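Local coordinates for protein neutral ceramidase (PDB 2ZWS) that hydrolyses the N-acyl linkage of ceramides to give sphingosine and free fatty acid, and also catalyses the reverse synthesis, using a bound zinc ion, at residues T450-E453 with E454-Q458; R160-L163 with S164-K167; Q365-V368 with Q369-E373. All coordinates share one frame; numbering follows the deposited sequence.

Interaction 1. Residues T450-E453 with E454-Q458; sequences TTRE and EYAAQ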
ATOM      1  N   THR A 450      -0.578 -16.715  10.954  1.00 15.80           N
ATOM      2  CA  THR A 450      -0.470 -16.795  12.376  1.00 16.21           C
ATOM      3  C   THR A 450       0.392 -18.056  12.679  1.00 16.17           C
ATOM      4  O   THR A 450       0.456 -18.992  11.868  1.00 16.32           O
ATOM      5  CB  THR A 450      -1.947 -16.907  12.745  1.00 17.76           C
ATOM      6  OG1 THR A 450      -2.502 -15.870  13.562  1.00 21.90           O
ATOM      7  CG2 THR A 450      -2.584 -18.161  12.496  1.00 12.40           C
ATOM      8  N   THR A 451       1.094 -18.077  13.807  1.00 16.10           N
ATOM      9  CA  THR A 451       1.852 -19.279  14.162  1.00 16.58           C
ATOM     10  C   THR A 451       0.851 -20.388  14.510  1.00 16.73           C
ATOM     11  O   THR A 451      -0.316 -20.114  14.750  1.00 16.71           O
ATOM     12  CB  THR A 451       2.740 -19.051  15.382  1.00 16.19           C
ATOM     13  OG1 THR A 451       1.903 -18.661  16.471  1.00 17.13           O
ATOM     14  CG2 THR A 451       3.791 -17.948  15.127  1.00 16.20           C
ATOM     15  N   ARG A 452       1.332 -21.627  14.604  1.00 17.54           N
ATOM     16  CA  ARG A 452       0.475 -22.750  15.044  1.00 18.01           C
ATOM     17  C   ARG A 452      -0.269 -22.443  16.361  1.00 18.01           C
ATOM     18  O   ARG A 452      -1.486 -22.693  16.491  1.00 18.08           O
ATOM     19  CB  ARG A 452       1.308 -24.042  15.182  1.00 18.14           C
ATOM     20  CG  ARG A 452       0.527 -25.264  15.695  1.00 19.52           C
ATOM     21  CD  ARG A 452      -0.480 -25.725  14.674  1.00 20.64           C
ATOM     22  NE  ARG A 452      -1.458 -26.724  15.127  1.00 23.41           N
ATOM     23  CZ  ARG A 452      -2.663 -26.432  15.608  1.00 23.90           C
ATOM     24  NH1 ARG A 452      -3.492 -27.409  15.950  1.00 24.57           N
ATOM     25  NH2 ARG A 452      -3.048 -25.167  15.755  1.00 24.49           N
ATOM     26  N   GLU A 453       0.459 -21.856  17.298  1.00 19.07           N
ATOM     27  CA  GLU A 453      -0.098 -21.546  18.634  1.00 19.38           C
ATOM     28  C   GLU A 453      -1.135 -20.425  18.555  1.00 19.58           C
ATOM     29  O   GLU A 453      -2.237 -20.534  19.099  1.00 20.68           O
ATOM     30  CB  GLU A 453       1.021 -21.194  19.616  1.00 20.27           C
ATOM     31  CG  GLU A 453       2.057 -22.320  19.808  1.00 21.68           C
ATOM     32  CD  GLU A 453       3.267 -22.286  18.853  1.00 24.09           C
ATOM     33  OE1 GLU A 453       3.223 -21.676  17.744  1.00 21.38           O
ATOM     34  OE2 GLU A 453       4.304 -22.901  19.224  1.00 29.22           O
ATOM     35  N   GLU A 454      -0.811 -19.358  17.824  1.00 18.52           N
ATOM     36  CA  GLU A 454      -1.788 -18.297  17.602  1.00 18.34           C
ATOM     37  C   GLU A 454      -3.034 -18.819  16.898  1.00 17.97           C
ATOM     38  O   GLU A 454      -4.155 -18.422  17.230  1.00 18.86           O
ATOM     39  CB  GLU A 454      -1.184 -17.178  16.750  1.00 18.37           C
ATOM     40  CG  GLU A 454      -0.172 -16.329  17.482  1.00 18.86           C
ATOM     41  CD  GLU A 454       0.782 -15.618  16.555  1.00 18.76           C
ATOM     42  OE1 GLU A 454       0.603 -15.698  15.320  1.00 17.39           O
ATOM     43  OE2 GLU A 454       1.726 -14.986  17.064  1.00 19.17           O
ATOM     44  N   TYR A 455      -2.830 -19.659  15.880  1.00 17.48           N
ATOM     45  CA  TYR A 455      -3.940 -20.192  15.101  1.00 18.02           C
ATOM     46  C   TYR A 455      -4.954 -20.850  16.011  1.00 19.20           C
ATOM     47  O   TYR A 455      -6.162 -20.660  15.820  1.00 19.36           O
ATOM     48  CB  TYR A 455      -3.433 -21.204  14.081  1.00 17.20           C
ATOM     49  CG  TYR A 455      -4.497 -21.762  13.179  1.00 17.81           C
ATOM     50  CD1 TYR A 455      -4.737 -21.192  11.918  1.00 18.10           C
ATOM     51  CD2 TYR A 455      -5.248 -22.893  13.560  1.00 16.36           C
ATOM     52  CE1 TYR A 455      -5.701 -21.705  11.069  1.00 19.13           C
ATOM     53  CE2 TYR A 455      -6.228 -23.423  12.715  1.00 16.59           C
ATOM     54  CZ  TYR A 455      -6.437 -22.816  11.454  1.00 17.49           C
ATOM     55  OH  TYR A 455      -7.387 -23.319  10.605  1.00 18.52           O
ATOM     56  N   ALA A 456      -4.460 -21.601  17.008  1.00 20.31           N
ATOM     57  CA  ALA A 456      -5.354 -22.362  17.903  1.00 21.00           C
ATOM     58  C   ALA A 456      -6.321 -21.461  18.665  1.00 21.30           C
ATOM     59  O   ALA A 456      -7.449 -21.871  18.963  1.00 23.02           O
ATOM     60  CB  ALA A 456      -4.559 -23.234  18.873  1.00 21.65           C
ATOM     61  N   ALA A 457      -5.890 -20.239  18.962  1.00 21.47           N
ATOM     62  CA  ALA A 457      -6.724 -19.281  19.684  1.00 21.17           C
ATOM     63  C   ALA A 457      -7.876 -18.740  18.843  1.00 21.45           C
ATOM     64  O   ALA A 457      -8.896 -18.326  19.381  1.00 21.82           O
ATOM     65  CB  ALA A 457      -5.878 -18.153  20.242  1.00 21.13           C
ATOM     66  N   GLN A 458      -7.690 -18.716  17.522  1.00 21.66           N
ATOM     67  CA  GLN A 458      -8.727 -18.254  16.577  1.00 21.42           C
ATOM     68  C   GLN A 458      -9.283 -16.867  16.873  1.00 21.32           C
ATOM     69  O   GLN A 458     -10.489 -16.641  16.798  1.00 21.57           O
ATOM     70  CB  GLN A 458      -9.858 -19.292  16.393  1.00 21.23           C
ATOM     71  CG  GLN A 458      -9.446 -20.518  15.603  1.00 20.67           C
ATOM     72  CD  GLN A 458      -9.216 -20.223  14.129  1.00 22.03           C
ATOM     73  OE1 GLN A 458     -10.135 -19.832  13.419  1.00 19.73           O
ATOM     74  NE2 GLN A 458      -7.999 -20.445  13.667  1.00 20.58           N
TER
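The ring of Tyr-455 meets the methyl CG2 of Thr-450 at its edge, close to the ring plane, with CG2 3.8 Å from CD1, and one face carries the amide NE2 of Gln-458, set over the ring centre. That amide is held in place by a bond of 2.8 Å from NE2 to the backbone O of Tyr-455. The guanidinium of Arg-452, its chain bent at chi2, approaches obliquely, NH2 standing 3.9 Å from CD2 of Tyr-455 with the two planes 83° apart; its charge is paired with Glu-373. The carboxylate of Glu-454 is met from above its plane, where N of Thr-451 donates to OE1 over 2.9 Å; Thr-413 also bonds OE1, and Asn-168 bonds both OE2 of Glu-454 and OG1 of Thr-451. In return, N of Glu-454 donates to OG1 of Thr-451, 3.1 Å and nearly straight at 166°. The threonine can accept this bond because OG1 lies between its backbone N and carbonyl carbon (chi1 59°), which faces it to N of Glu-454. These reciprocal bonds between Thr-451, the N-cap, and Glu-454 three residues on are a capping box, which starts helix 452-457 just after the zinc ligand Tyr-448.

Interaction 2. Residues R160-L163 with S164-K167; sequences RSLL and SHLK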
ATOM      1  N   ARG A 160      -2.881  -5.959  18.639  1.00 15.92           N
ATOM      2  CA  ARG A 160      -4.349  -5.957  18.712  1.00 16.67           C
ATOM      3  C   ARG A 160      -4.935  -7.325  19.042  1.00 17.58           C
ATOM      4  O   ARG A 160      -6.156  -7.489  19.171  1.00 18.36           O
ATOM      5  CB  ARG A 160      -4.923  -5.387  17.393  1.00 16.08           C
ATOM      6  CG  ARG A 160      -4.731  -6.295  16.241  1.00 15.51           C
ATOM      7  CD  ARG A 160      -5.198  -5.689  14.934  1.00 16.11           C
ATOM      8  NE  ARG A 160      -5.195  -6.705  13.891  1.00 16.75           N
ATOM      9  CZ  ARG A 160      -5.544  -6.472  12.621  1.00 16.07           C
ATOM     10  NH1 ARG A 160      -5.909  -5.243  12.224  1.00 17.79           N
ATOM     11  NH2 ARG A 160      -5.536  -7.470  11.754  1.00 15.75           N
ATOM     12  N   SER A 161      -4.062  -8.317  19.143  1.00 17.75           N
ATOM     13  CA  SER A 161      -4.474  -9.681  19.477  1.00 18.56           C
ATOM     14  C   SER A 161      -3.470 -10.289  20.446  1.00 18.34           C
ATOM     15  O   SER A 161      -2.872 -11.337  20.164  1.00 18.07           O
ATOM     16  CB  SER A 161      -4.581 -10.513  18.201  1.00 18.64           C
ATOM     17  OG  SER A 161      -5.728 -10.083  17.496  1.00 21.01           O
ATOM     18  N   LEU A 162      -3.298  -9.618  21.587  1.00 18.66           N
ATOM     19  CA  LEU A 162      -2.253  -9.977  22.540  1.00 19.67           C
ATOM     20  C   LEU A 162      -2.473 -11.361  23.166  1.00 20.03           C
ATOM     21  O   LEU A 162      -1.511 -12.075  23.452  1.00 21.25           O
ATOM     22  CB  LEU A 162      -2.091  -8.892  23.605  1.00 20.44           C
ATOM     23  CG  LEU A 162      -0.787  -8.964  24.419  1.00 22.35           C
ATOM     24  CD1 LEU A 162       0.458  -9.126  23.540  1.00 22.24           C
ATOM     25  CD2 LEU A 162      -0.646  -7.737  25.296  1.00 24.77           C
ATOM     26  N   LEU A 163      -3.727 -11.756  23.324  1.00 20.49           N
ATOM     27  CA  LEU A 163      -4.031 -13.060  23.915  1.00 20.73           C
ATOM     28  C   LEU A 163      -3.395 -14.190  23.095  1.00 20.69           C
ATOM     29  O   LEU A 163      -2.827 -15.131  23.662  1.00 20.40           O
ATOM     30  CB  LEU A 163      -5.545 -13.240  23.991  1.00 21.34           C
ATOM     31  CG  LEU A 163      -6.093 -14.556  24.524  1.00 24.07           C
ATOM     32  CD1 LEU A 163      -7.417 -14.233  25.162  1.00 26.85           C
ATOM     33  CD2 LEU A 163      -6.273 -15.575  23.411  1.00 24.90           C
ATOM     34  N   SER A 164      -3.482 -14.086  21.760  1.00 19.94           N
ATOM     35  CA  SER A 164      -2.933 -15.102  20.863  1.00 19.92           C
ATOM     36  C   SER A 164      -1.412 -15.041  20.845  1.00 19.61           C
ATOM     37  O   SER A 164      -0.739 -16.069  20.825  1.00 19.87           O
ATOM     38  CB  SER A 164      -3.463 -14.900  19.433  1.00 20.47           C
ATOM     39  OG  SER A 164      -4.852 -15.124  19.357  1.00 23.67           O
ATOM     40  N   HIS A 165      -0.870 -13.826  20.868  1.00 18.83           N
ATOM     41  CA  HIS A 165       0.581 -13.634  20.827  1.00 18.53           C
ATOM     42  C   HIS A 165       1.248 -14.327  22.029  1.00 18.86           C
ATOM     43  O   HIS A 165       2.307 -14.937  21.911  1.00 18.39           O
ATOM     44  CB  HIS A 165       0.927 -12.151  20.828  1.00 18.55           C
ATOM     45  CG  HIS A 165       2.396 -11.853  20.914  1.00 18.02           C
ATOM     46  ND1 HIS A 165       3.244 -11.938  19.828  1.00 17.26           N
ATOM     47  CD2 HIS A 165       3.164 -11.478  21.966  1.00 18.01           C
ATOM     48  CE1 HIS A 165       4.468 -11.601  20.207  1.00 17.72           C
ATOM     49  NE2 HIS A 165       4.450 -11.338  21.507  1.00 18.36           N
ATOM     50  N   LEU A 166       0.592 -14.209  23.176  1.00 19.12           N
ATOM     51  CA  LEU A 166       1.090 -14.778  24.425  1.00 19.61           C
ATOM     52  C   LEU A 166       1.024 -16.292  24.464  1.00 20.32           C
ATOM     53  O   LEU A 166       1.559 -16.900  25.407  1.00 21.30           O
ATOM     54  CB  LEU A 166       0.340 -14.170  25.611  1.00 19.51           C
ATOM     55  CG  LEU A 166       0.531 -12.661  25.782  1.00 20.27           C
ATOM     56  CD1 LEU A 166      -0.417 -12.118  26.865  1.00 19.99           C
ATOM     57  CD2 LEU A 166       1.965 -12.301  26.095  1.00 22.33           C
ATOM     58  N   LYS A 167       0.366 -16.915  23.485  1.00 20.53           N
ATOM     59  CA  LYS A 167       0.347 -18.378  23.417  1.00 21.56           C
ATOM     60  C   LYS A 167       1.648 -18.939  22.847  1.00 21.13           C
ATOM     61  O   LYS A 167       1.881 -20.143  22.915  1.00 20.31           O
ATOM     62  CB  LYS A 167      -0.837 -18.907  22.599  1.00 22.57           C
ATOM     63  CG  LYS A 167      -2.240 -18.502  23.070  1.00 25.77           C
ATOM     64  CD  LYS A 167      -2.550 -18.997  24.472  1.00 29.00           C
ATOM     65  CE  LYS A 167      -4.048 -18.931  24.737  1.00 33.85           C
ATOM     66  NZ  LYS A 167      -4.359 -18.978  26.194  1.00 34.84           N
TER
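Leu-166 leans back over the preceding turn and covers the carbonyl of Leu-162, to which its own N donates a hydrogen bond of 3.0 Å. Followed outward, its side chain stays close to that residue: CB lies 3.5 Å from O of Leu-162, CG comes to 3.2 Å from the same oxygen, and CD1 passes it to rest 4.0 Å from CG of Leu-162. With CG beside the backbone N and anti to the carbonyl carbon (chi1 -63°), the branch runs back toward the start of the helix, and the two leucines cross at a slant. Leu-162 takes the other first torsion, CG anti to N (chi1 -164°), which carries CD1 to the ring of His-165, 3.9 Å from CD2. NE2 of that ring is bound by the carbonyl of Tyr-174. On another side of the turn, CG of Lys-167 packs 3.5 Å from O of Leu-163.

Ser-161 occupies the N-cap position, yet its hydroxyl makes no capping bond and is instead joined to Glu-461. Its carbonyl opens the helical bonding, accepting from N of His-165 over 3.3 Å and weakly from N of Ser-164, whose hydroxyl is bound to Glu-459. Ahead of the cap, Arg-160 reaches the hydroxyl of the zinc ligand Tyr-448. What results is a single-turn helix, 162-165, of mixed i+3 and i+4 bonding, following strand 157-159 beside the zinc site.

Interaction 3. Residues Q365-V368 with Q369-E373; sequences QELV and QCQAE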
ATOM      1  N   GLN A 365     -15.723 -33.118   5.011  1.00 35.53           N
ATOM      2  CA  GLN A 365     -15.206 -33.563   6.312  1.00 36.68           C
ATOM      3  C   GLN A 365     -13.693 -33.437   6.422  1.00 34.72           C
ATOM      4  O   GLN A 365     -13.160 -33.108   7.489  1.00 34.55           O
ATOM      5  CB  GLN A 365     -15.622 -35.020   6.591  1.00 35.99           C
ATOM      6  CG  GLN A 365     -15.240 -35.506   7.995  1.00 38.57           C
ATOM      7  CD  GLN A 365     -15.105 -37.019   8.111  1.00 36.55           C
ATOM      8  OE1 GLN A 365     -14.865 -37.542   9.204  1.00 43.55           O
ATOM      9  NE2 GLN A 365     -15.253 -37.730   6.993  1.00 42.04           N
ATOM     10  N   GLU A 366     -13.005 -33.711   5.320  1.00 33.66           N
ATOM     11  CA  GLU A 366     -11.549 -33.656   5.289  1.00 32.76           C
ATOM     12  C   GLU A 366     -11.107 -32.224   5.582  1.00 31.08           C
ATOM     13  O   GLU A 366     -10.158 -31.996   6.329  1.00 30.62           O
ATOM     14  CB  GLU A 366     -11.009 -34.136   3.933  1.00 33.81           C
ATOM     15  CG  GLU A 366     -11.667 -35.430   3.403  1.00 38.03           C
ATOM     16  CD  GLU A 366     -12.868 -35.175   2.479  1.00 33.98           C
ATOM     17  OE1 GLU A 366     -12.661 -35.000   1.253  1.00 46.47           O
ATOM     18  OE2 GLU A 366     -14.022 -35.167   2.968  1.00 44.88           O
ATOM     19  N   LEU A 367     -11.835 -31.266   5.017  1.00 28.98           N
ATOM     20  CA  LEU A 367     -11.537 -29.850   5.245  1.00 27.76           C
ATOM     21  C   LEU A 367     -11.809 -29.434   6.696  1.00 27.17           C
ATOM     22  O   LEU A 367     -10.964 -28.807   7.327  1.00 26.81           O
ATOM     23  CB  LEU A 367     -12.323 -28.960   4.265  1.00 27.41           C
ATOM     24  CG  LEU A 367     -12.068 -27.452   4.428  1.00 26.86           C
ATOM     25  CD1 LEU A 367     -10.639 -27.096   4.022  1.00 25.51           C
ATOM     26  CD2 LEU A 367     -13.060 -26.650   3.634  1.00 24.62           C
ATOM     27  N   VAL A 368     -12.982 -29.800   7.220  1.00 26.46           N
ATOM     28  CA  VAL A 368     -13.327 -29.512   8.610  1.00 26.21           C
ATOM     29  C   VAL A 368     -12.225 -30.043   9.527  1.00 26.35           C
ATOM     30  O   VAL A 368     -11.779 -29.351  10.447  1.00 25.42           O
ATOM     31  CB  VAL A 368     -14.713 -30.133   9.010  1.00 26.05           C
ATOM     32  CG1 VAL A 368     -15.011 -29.909  10.496  1.00 26.21           C
ATOM     33  CG2 VAL A 368     -15.843 -29.548   8.153  1.00 26.17           C
ATOM     34  N   GLN A 369     -11.786 -31.271   9.262  1.00 26.72           N
ATOM     35  CA  GLN A 369     -10.787 -31.900  10.107  1.00 27.96           C
ATOM     36  C   GLN A 369      -9.426 -31.238  10.011  1.00 27.25           C
ATOM     37  O   GLN A 369      -8.814 -30.964  11.041  1.00 27.34           O
ATOM     38  CB  GLN A 369     -10.694 -33.404   9.858  1.00 28.93           C
ATOM     39  CG  GLN A 369     -11.888 -34.169  10.413  1.00 34.72           C
ATOM     40  CD  GLN A 369     -12.281 -33.732  11.828  1.00 29.59           C
ATOM     41  OE1 GLN A 369     -13.374 -33.189  12.047  1.00 42.54           O
ATOM     42  NE2 GLN A 369     -11.391 -33.963  12.794  1.00 41.74           N
ATOM     43  N   CYS A 370      -8.946 -30.976   8.798  1.00 26.75           N
ATOM     44  CA  CYS A 370      -7.587 -30.477   8.849  0.63 26.99           C
ATOM     45  C   CYS A 370      -7.503 -28.939   9.132  1.00 25.58           C
ATOM     46  O   CYS A 370      -6.447 -28.530   9.591  1.00 25.35           O
ATOM     47  CB  CYS A 370      -6.625 -31.078   7.757  0.63 28.10           C
ATOM     48  SG  CYS A 370      -6.230 -32.871   7.810  0.63 33.25           S
ATOM     49  N   GLN A 371      -8.593 -28.171   9.033  1.00 23.76           N
ATOM     50  CA  GLN A 371      -8.609 -26.772   9.502  1.00 23.04           C
ATOM     51  C   GLN A 371      -8.523 -26.620  11.036  1.00 22.65           C
ATOM     52  O   GLN A 371      -8.414 -25.504  11.553  1.00 20.92           O
ATOM     53  CB  GLN A 371      -9.837 -26.035   8.955  1.00 22.15           C
ATOM     54  CG  GLN A 371      -9.790 -25.756   7.453  1.00 21.97           C
ATOM     55  CD  GLN A 371      -8.865 -24.590   7.103  1.00 21.45           C
ATOM     56  OE1 GLN A 371      -8.413 -23.861   7.989  1.00 20.34           O
ATOM     57  NE2 GLN A 371      -8.584 -24.413   5.801  1.00 21.27           N
ATOM     58  N   ALA A 372      -8.590 -27.755  11.749  1.00 22.98           N
ATOM     59  CA  ALA A 372      -8.256 -27.833  13.185  1.00 22.93           C
ATOM     60  C   ALA A 372      -9.190 -26.968  14.021  1.00 22.63           C
ATOM     61  O   ALA A 372     -10.413 -27.133  13.933  1.00 23.19           O
ATOM     62  CB  ALA A 372      -6.754 -27.504  13.429  1.00 23.16           C
ATOM     63  N   GLU A 373      -8.667 -26.030  14.797  1.00 22.54           N
ATOM     64  CA  GLU A 373      -9.539 -25.274  15.702  1.00 23.81           C
ATOM     65  C   GLU A 373     -10.453 -24.243  15.046  1.00 22.88           C
ATOM     66  O   GLU A 373     -11.312 -23.656  15.690  1.00 23.13           O
ATOM     67  CB  GLU A 373      -8.812 -24.728  16.941  1.00 24.80           C
ATOM     68  CG  GLU A 373      -7.393 -24.294  16.800  1.00 28.20           C
ATOM     69  CD  GLU A 373      -6.394 -25.428  16.579  1.00 29.38           C
ATOM     70  OE1 GLU A 373      -6.164 -26.306  17.453  1.00 29.25           O
ATOM     71  OE2 GLU A 373      -5.806 -25.407  15.499  1.00 29.68           O
TER
HETATM   72  O   HOH W   1     -11.694 -29.360  13.150  1.00 34.82           O
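Leu-367 and Gln-371, one turn apart, lie side by side and point the same way. CG of Gln-371 rests 3.8 Å from CD1 of Leu-367, and NE2 reaches the same methyl at an equal distance, so the amide end continues along the leucine instead of turning from it. Different first torsions bring the two alongside: the leucine holds CG anti to its N (chi1 -180°), whereas the glutamine holds CG beside its N (chi1 -70°), which brings CG to 3.3 Å from O of Leu-367; a bend at chi2 then directs the amide. The amide is gripped at both ends, OE1 by Lys-374 and NE2 by the carbonyl of Leu-466, which fixes its rotation, while Ile-376 packs against both side chains.

Regular i+4 bonding marks this as a short alpha-helix running out into a turn. N of Gln-369 donates to O of Gln-365, N of Cys-370 to O of Glu-366, and N of Gln-371 to O of Leu-367. Ala-372 then leaves the helical conformation with positive phi (63°), and a water links the diverging backbone, donating to O of Val-368 and to O of Ala-372, 2.7 Å from each.

Val-368 and its neighbour Gln-369 cross obliquely, CG1 of the valine lying 4.0 Å from OE1 of the glutamine. The CB and CG of Gln-369 fold back over O of Gln-365, each 3.4 Å away. Cys-370 is inferred to pair with Cys-322 in a disulfide, which would link this helix to the chain just after strand 319-320.

How the interactions relate
Interaction 1 stands between the other two: helix 452-457 touches helix 162-165 through Ala-457 and Glu-454, which pack on Ser-164, and meets the turn that follows helix 365-370, largely through polar bonds. There Arg-452 makes a salt bridge with Glu-373, and OH of Tyr-455 probably bonds to O of Gln-371. Interactions 2 and 3 do not touch, their nearest atoms being about 10 Å apart. All three are partly buried, but interaction 1 has the largest share of buried residues and relies on side-chain capping. Interaction 2 joins backbone bonds to an apolar leucine pair on its outer side, and interaction 3, farthest from the chain centre, combines backbone bonds, water and a leucine laid along a glutamine.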